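Local coordinates for protein charybdin (Charybdis maritima, PDB 2B7U) that belongs to the ribosome-inactivating protein family, here a member from a plant, at residues Q163-H177 against K189-W202. Numbering follows the deposited sequence.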
loop_
_atom_site.group_PDB
_atom_site.type_symbol
_atom_site.label_atom_id
_atom_site.label_comp_id
_atom_site.label_asym_id
_atom_site.label_seq_id
_atom_site.Cartn_x
_atom_site.Cartn_y
_atom_site.Cartn_z
ATOM N N GLN A 163 1.053 -0.959 -6.039
ATOM C CA GLN A 163 1.781 0.266 -6.311
ATOM C C GLN A 163 0.838 1.453 -6.361
ATOM O O GLN A 163 1.052 2.479 -5.704
ATOM C CB GLN A 163 2.577 0.159 -7.595
ATOM C CG GLN A 163 3.751 -0.785 -7.527
ATOM C CD GLN A 163 4.874 -0.222 -6.705
ATOM O OE1 GLN A 163 5.036 0.996 -6.611
ATOM N NE2 GLN A 163 5.652 -1.105 -6.062
ATOM N N MET A 164 -0.235 1.327 -7.121
ATOM C CA MET A 164 -1.082 2.486 -7.347
ATOM C C MET A 164 -2.025 2.843 -6.223
ATOM O O MET A 164 -2.548 3.967 -6.197
ATOM C CB MET A 164 -1.853 2.322 -8.669
ATOM C CG MET A 164 -0.928 2.183 -9.828
ATOM S SD MET A 164 -1.744 2.108 -11.458
ATOM C CE MET A 164 -2.208 3.824 -11.681
ATOM N N PHE A 165 -2.249 1.924 -5.285
ATOM C CA PHE A 165 -3.089 2.237 -4.122
ATOM C C PHE A 165 -2.291 2.209 -2.835
ATOM O O PHE A 165 -2.273 3.208 -2.120
ATOM C CB PHE A 165 -4.339 1.373 -4.135
ATOM C CG PHE A 165 -5.212 1.700 -5.301
ATOM C CD1 PHE A 165 -6.035 2.807 -5.249
ATOM C CD2 PHE A 165 -5.112 1.003 -6.477
ATOM C CE1 PHE A 165 -6.801 3.190 -6.329
ATOM C CE2 PHE A 165 -5.875 1.381 -7.587
ATOM C CZ PHE A 165 -6.729 2.475 -7.510
ATOM N N CYS A 166 -1.557 1.146 -2.579
ATOM C CA CYS A 166 -0.827 1.078 -1.285
ATOM C C CYS A 166 0.387 2.022 -1.248
ATOM O O CYS A 166 0.517 2.851 -0.329
ATOM C CB CYS A 166 -0.438 -0.323 -0.946
ATOM S SG CYS A 166 -1.908 -1.425 -0.930
ATOM N N GLU A 167 1.271 1.932 -2.232
ATOM C CA GLU A 167 2.441 2.780 -2.197
ATOM C C GLU A 167 2.065 4.258 -2.399
ATOM O O GLU A 167 2.640 5.154 -1.793
ATOM C CB GLU A 167 3.469 2.346 -3.224
ATOM C CG GLU A 167 3.872 0.890 -3.146
ATOM C CD GLU A 167 4.560 0.495 -1.873
ATOM O OE1 GLU A 167 4.887 1.384 -1.044
ATOM O OE2 GLU A 167 4.768 -0.726 -1.667
ATOM N N ALA A 168 1.111 4.533 -3.289
ATOM C CA ALA A 168 0.618 5.908 -3.470
ATOM C C ALA A 168 0.018 6.480 -2.183
ATOM O O ALA A 168 0.222 7.654 -1.861
ATOM C CB ALA A 168 -0.404 5.955 -4.601
ATOM N N THR A 169 -0.696 5.651 -1.421
ATOM C CA THR A 169 -1.267 6.069 -0.141
ATOM C C THR A 169 -0.145 6.398 0.852
ATOM O O THR A 169 -0.178 7.424 1.528
ATOM C CB THR A 169 -2.206 4.987 0.394
ATOM O OG1 THR A 169 -3.350 4.901 -0.485
ATOM C CG2 THR A 169 -2.700 5.269 1.778
ATOM N N ARG A 170 0.889 5.583 0.845
ATOM C CA ARG A 170 2.030 5.793 1.763
ATOM C C ARG A 170 2.866 7.031 1.457
ATOM O O ARG A 170 3.415 7.624 2.385
ATOM C CB ARG A 170 2.930 4.577 1.765
ATOM C CG ARG A 170 2.362 3.286 2.306
ATOM C CD ARG A 170 3.333 2.141 2.036
ATOM N NE ARG A 170 2.911 0.909 2.692
ATOM C CZ ARG A 170 2.855 -0.289 2.114
ATOM N NH1 ARG A 170 3.239 -0.455 0.857
ATOM N NH2 ARG A 170 2.462 -1.336 2.812
ATOM N N PHE A 171 3.045 7.391 0.188
ATOM C CA PHE A 171 3.998 8.451 -0.195
ATOM C C PHE A 171 3.418 9.499 -1.113
ATOM O O PHE A 171 2.884 9.184 -2.168
ATOM C CB PHE A 171 5.231 7.847 -0.861
ATOM C CG PHE A 171 6.100 7.059 0.092
ATOM C CD1 PHE A 171 6.933 7.726 0.969
ATOM C CD2 PHE A 171 6.060 5.687 0.116
ATOM C CE1 PHE A 171 7.725 6.997 1.840
ATOM C CE2 PHE A 171 6.844 4.960 0.995
ATOM C CZ PHE A 171 7.682 5.619 1.846
ATOM N N VAL A 172 3.554 10.752 -0.709
ATOM C CA VAL A 172 3.104 11.893 -1.491
ATOM C C VAL A 172 3.642 11.890 -2.912
ATOM O O VAL A 172 2.879 12.104 -3.865
ATOM C CB VAL A 172 3.499 13.218 -0.751
ATOM C CG1 VAL A 172 3.178 14.448 -1.602
ATOM C CG2 VAL A 172 2.777 13.265 0.619
ATOM N N ASP A 173 4.937 11.664 -3.061
ATOM C CA ASP A 173 5.604 11.809 -4.375
ATOM C C ASP A 173 5.164 10.693 -5.324
ATOM O O ASP A 173 5.135 10.885 -6.548
ATOM C CB ASP A 173 7.126 11.787 -4.222
ATOM C CG ASP A 173 7.652 13.016 -3.523
ATOM O OD1 ASP A 173 7.405 14.124 -4.040
ATOM O OD2 ASP A 173 8.277 12.868 -2.456
ATOM N N ILE A 174 4.834 9.533 -4.764
ATOM C CA ILE A 174 4.364 8.382 -5.548
ATOM C C ILE A 174 2.941 8.647 -6.045
ATOM O O ILE A 174 2.659 8.478 -7.252
ATOM C CB ILE A 174 4.498 7.050 -4.774
ATOM C CG1 ILE A 174 5.975 6.797 -4.464
ATOM C CG2 ILE A 174 3.959 5.895 -5.593
ATOM C CD1 ILE A 174 6.263 5.530 -3.710
ATOM N N ALA A 175 2.047 9.090 -5.152
ATOM C CA ALA A 175 0.702 9.498 -5.560
ATOM C C ALA A 175 0.750 10.552 -6.658
ATOM O O ALA A 175 0.027 10.444 -7.656
ATOM C CB ALA A 175 -0.107 10.012 -4.417
ATOM N N ASN A 176 1.602 11.548 -6.480
ATOM C CA ASN A 176 1.752 12.619 -7.495
ATOM C C ASN A 176 2.191 12.044 -8.827
ATOM O O ASN A 176 1.644 12.395 -9.894
ATOM C CB ASN A 176 2.751 13.694 -7.048
ATOM C CG ASN A 176 2.207 14.593 -5.960
ATOM O OD1 ASN A 176 1.001 14.634 -5.728
ATOM N ND2 ASN A 176 3.099 15.333 -5.298
ATOM N N HIS A 177 3.186 11.159 -8.778
ATOM C CA HIS A 177 3.756 10.620 -9.987
ATOM C C HIS A 177 2.710 9.874 -10.785
ATOM O O HIS A 177 2.618 10.008 -12.016
ATOM C CB HIS A 177 4.910 9.668 -9.673
ATOM C CG HIS A 177 5.507 9.051 -10.894
ATOM N ND1 HIS A 177 6.313 9.755 -11.761
ATOM C CD2 HIS A 177 5.394 7.805 -11.408
ATOM C CE1 HIS A 177 6.671 8.964 -12.758
ATOM N NE2 HIS A 177 6.131 7.780 -12.568
ATOM N N LYS A 189 6.433 4.441 -15.900
ATOM C CA LYS A 189 7.288 3.649 -15.012
ATOM C C LYS A 189 7.438 4.330 -13.661
ATOM O O LYS A 189 7.266 5.548 -13.540
ATOM C CB LYS A 189 8.681 3.414 -15.615
ATOM C CG LYS A 189 9.634 4.615 -15.574
ATOM C CD LYS A 189 11.093 4.169 -15.618
ATOM C CE LYS A 189 12.055 5.350 -15.698
ATOM N NZ LYS A 189 11.996 6.254 -14.516
ATOM N N LEU A 190 7.770 3.537 -12.652
ATOM C CA LEU A 190 8.080 4.064 -11.331
ATOM C C LEU A 190 9.564 4.420 -11.306
ATOM O O LEU A 190 10.380 3.559 -11.591
ATOM C CB LEU A 190 7.793 2.984 -10.298
ATOM C CG LEU A 190 8.103 3.296 -8.834
ATOM C CD1 LEU A 190 7.008 4.148 -8.216
ATOM C CD2 LEU A 190 8.269 2.007 -8.070
ATOM N N PRO A 191 9.920 5.680 -10.975
ATOM C CA PRO A 191 11.333 6.029 -10.842
ATOM C C PRO A 191 12.028 5.170 -9.791
ATOM O O PRO A 191 11.440 4.880 -8.764
ATOM C CB PRO A 191 11.295 7.495 -10.409
ATOM C CG PRO A 191 9.978 7.993 -10.900
ATOM C CD PRO A 191 9.056 6.854 -10.754
ATOM N N GLN A 192 13.270 4.773 -10.047
ATOM C CA GLN A 192 13.987 3.878 -9.140
ATOM C C GLN A 192 14.118 4.474 -7.737
ATOM O O GLN A 192 14.065 3.746 -6.743
ATOM C CB GLN A 192 15.374 3.510 -9.704
ATOM C CG GLN A 192 16.024 2.328 -8.972
ATOM C CD GLN A 192 17.184 1.708 -9.746
ATOM O OE1 GLN A 192 17.443 0.500 -9.643
ATOM N NE2 GLN A 192 17.891 2.529 -10.508
ATOM N N TRP A 193 14.272 5.791 -7.632
ATOM C CA TRP A 193 14.428 6.401 -6.313
ATOM C C TRP A 193 13.174 6.219 -5.456
ATOM O O TRP A 193 13.248 6.082 -4.224
ATOM C CB TRP A 193 14.830 7.866 -6.422
ATOM C CG TRP A 193 13.775 8.867 -6.783
ATOM C CD1 TRP A 193 13.465 9.324 -8.042
ATOM C CD2 TRP A 193 12.927 9.572 -5.880
ATOM N NE1 TRP A 193 12.468 10.268 -7.960
ATOM C CE2 TRP A 193 12.125 10.444 -6.644
ATOM C CE3 TRP A 193 12.764 9.556 -4.495
ATOM C CZ2 TRP A 193 11.179 11.282 -6.062
ATOM C CZ3 TRP A 193 11.832 10.401 -3.928
ATOM C CH2 TRP A 193 11.051 11.243 -4.709
ATOM N N MET A 194 12.012 6.234 -6.106
ATOM C CA MET A 194 10.747 5.993 -5.406
ATOM C C MET A 194 10.647 4.542 -4.933
ATOM O O MET A 194 10.118 4.273 -3.853
ATOM C CB MET A 194 9.558 6.378 -6.284
ATOM C CG MET A 194 9.491 7.843 -6.529
ATOM S SD MET A 194 8.049 8.348 -7.480
ATOM C CE MET A 194 8.456 10.085 -7.695
ATOM N N GLN A 195 11.141 3.593 -5.712
ATOM C CA GLN A 195 11.238 2.215 -5.213
ATOM C C GLN A 195 12.228 2.080 -4.041
ATOM O O GLN A 195 11.913 1.578 -2.941
ATOM C CB GLN A 195 11.663 1.282 -6.344
ATOM C CG GLN A 195 11.765 -0.163 -5.889
ATOM C CD GLN A 195 12.429 -1.034 -6.912
ATOM O OE1 GLN A 195 13.559 -0.771 -7.329
ATOM N NE2 GLN A 195 11.747 -2.076 -7.325
ATOM N N ASN A 196 13.445 2.552 -4.241
ATOM C CA ASN A 196 14.523 2.218 -3.331
ATOM C C ASN A 196 14.674 3.147 -2.135
ATOM O O ASN A 196 15.120 2.732 -1.029
ATOM C CB ASN A 196 15.847 2.214 -4.085
ATOM C CG ASN A 196 15.946 1.129 -5.123
ATOM O OD1 ASN A 196 16.804 1.195 -6.015
ATOM N ND2 ASN A 196 15.111 0.116 -5.014
ATOM N N ASP A 197 14.419 4.426 -2.357
ATOM C CA ASP A 197 14.563 5.405 -1.288
ATOM C C ASP A 197 13.271 5.501 -0.479
ATOM O O ASP A 197 13.318 5.710 0.732
ATOM C CB ASP A 197 14.934 6.795 -1.801
ATOM C CG ASP A 197 16.162 6.805 -2.691
ATOM O OD1 ASP A 197 16.615 5.719 -3.151
ATOM O OD2 ASP A 197 16.631 7.923 -2.984
ATOM N N LEU A 198 12.124 5.402 -1.148
ATOM C CA LEU A 198 10.845 5.532 -0.457
ATOM C C LEU A 198 10.241 4.199 -0.064
ATOM O O LEU A 198 10.171 3.878 1.119
ATOM C CB LEU A 198 9.848 6.326 -1.303
ATOM C CG LEU A 198 10.271 7.757 -1.637
ATOM C CD1 LEU A 198 9.167 8.467 -2.403
ATOM C CD2 LEU A 198 10.611 8.542 -0.374
ATOM N N GLU A 199 9.796 3.419 -1.049
ATOM C CA GLU A 199 8.996 2.220 -0.753
ATOM C C GLU A 199 9.682 1.278 0.208
ATOM O O GLU A 199 9.049 0.787 1.131
ATOM C CB GLU A 199 8.572 1.494 -2.018
ATOM C CG GLU A 199 7.685 2.333 -2.908
ATOM C CD GLU A 199 7.165 1.621 -4.131
ATOM O OE1 GLU A 199 7.478 0.416 -4.324
ATOM O OE2 GLU A 199 6.434 2.285 -4.905
ATOM N N LYS A 200 10.962 1.039 0.001
ATOM C CA LYS A 200 11.682 0.089 0.849
ATOM C C LYS A 200 11.891 0.580 2.269
ATOM O O LYS A 200 12.235 -0.233 3.140
ATOM C CB LYS A 200 12.999 -0.323 0.192
ATOM C CG LYS A 200 12.917 -1.290 -1.021
ATOM C CD LYS A 200 11.553 -1.488 -1.656
ATOM C CE LYS A 200 10.712 -2.541 -0.938
ATOM N NZ LYS A 200 9.236 -2.202 -0.906
ATOM N N ASN A 201 11.677 1.878 2.494
ATOM C CA ASN A 201 12.010 2.523 3.783
ATOM C C ASN A 201 10.775 3.005 4.552
ATOM O O ASN A 201 10.910 3.697 5.560
ATOM C CB ASN A 201 12.927 3.710 3.537
ATOM C CG ASN A 201 14.327 3.283 3.138
ATOM O OD1 ASN A 201 14.943 3.861 2.219
ATOM N ND2 ASN A 201 14.838 2.271 3.808
ATOM N N TRP A 202 9.574 2.731 4.056
ATOM C CA TRP A 202 8.360 3.233 4.738
ATOM C C TRP A 202 8.297 2.819 6.200
ATOM O O TRP A 202 7.961 3.622 7.047
ATOM C CB TRP A 202 7.078 2.774 4.043
ATOM C CG TRP A 202 5.802 3.336 4.629
ATOM C CD1 TRP A 202 5.421 4.636 4.650
ATOM C CD2 TRP A 202 4.776 2.594 5.279
ATOM N NE1 TRP A 202 4.183 4.756 5.265
ATOM C CE2 TRP A 202 3.764 3.509 5.634
ATOM C CE3 TRP A 202 4.585 1.231 5.546
ATOM C CZ2 TRP A 202 2.573 3.106 6.253
ATOM C CZ3 TRP A 202 3.396 0.828 6.161
ATOM C CH2 TRP A 202 2.411 1.769 6.493
HETATM O O HOH W 1 6.250 1.009 1.196
#
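Q163 NE2 donates to E199 OE1 at 2.9 Å, on the syn side of the carboxylate and within the amide plane. The amide and carboxylate lie nearly coplanar, and Q163 OE1 sits 2.6 Å from E199 OE2. A water gives one hydrogen to E167 OE1 and the other to the E199 carbonyl. H177 NE2 donates to K189 O at 2.7 Å, with the oxygen 23° out of the ring plane.

The E167 and E199 carboxylates stack, their planes 13° apart. R170 NH1 forms a salt bridge with E167, whose OE2 also hydrogen-bonds Y117 OH. E167 and R170, near the end of helix 151-170, probably correspond to the Glu/Arg pair characteristic of ribosome-inactivating proteins.

Aromatic contacts follow. R170 runs extended from CG to NE across one face of W202, with NE 3.3 Å from W202 CE3. CG makes a CH-pi contact over the five-membered ring, and the guanidinium adds an off-centre cation-pi contact. R170 NH2 hydrogen-bonds the D77 carbonyl. The edge of W202 meets the face of F171 in an offset edge-to-face pair, planes at 74°. L198 CB stands over the centre of the F171 ring, 3.7 Å from its centroid. P191 CD packs over one face of H177.

Apolar packing fills the middle. I174 CG1 lies 4.0 Å from M194 SD and 4.2 Å from L198 CD1, and its CD1 reaches E199 CG.

Helices 172-180 and 192-199 run nearly antiparallel, with E199 against the end of helix 151-170. Helix 21-35 packs against A168 and T169, helix 117-124 touches Q163 and E199, and strand 223-225 touches W193 and L198.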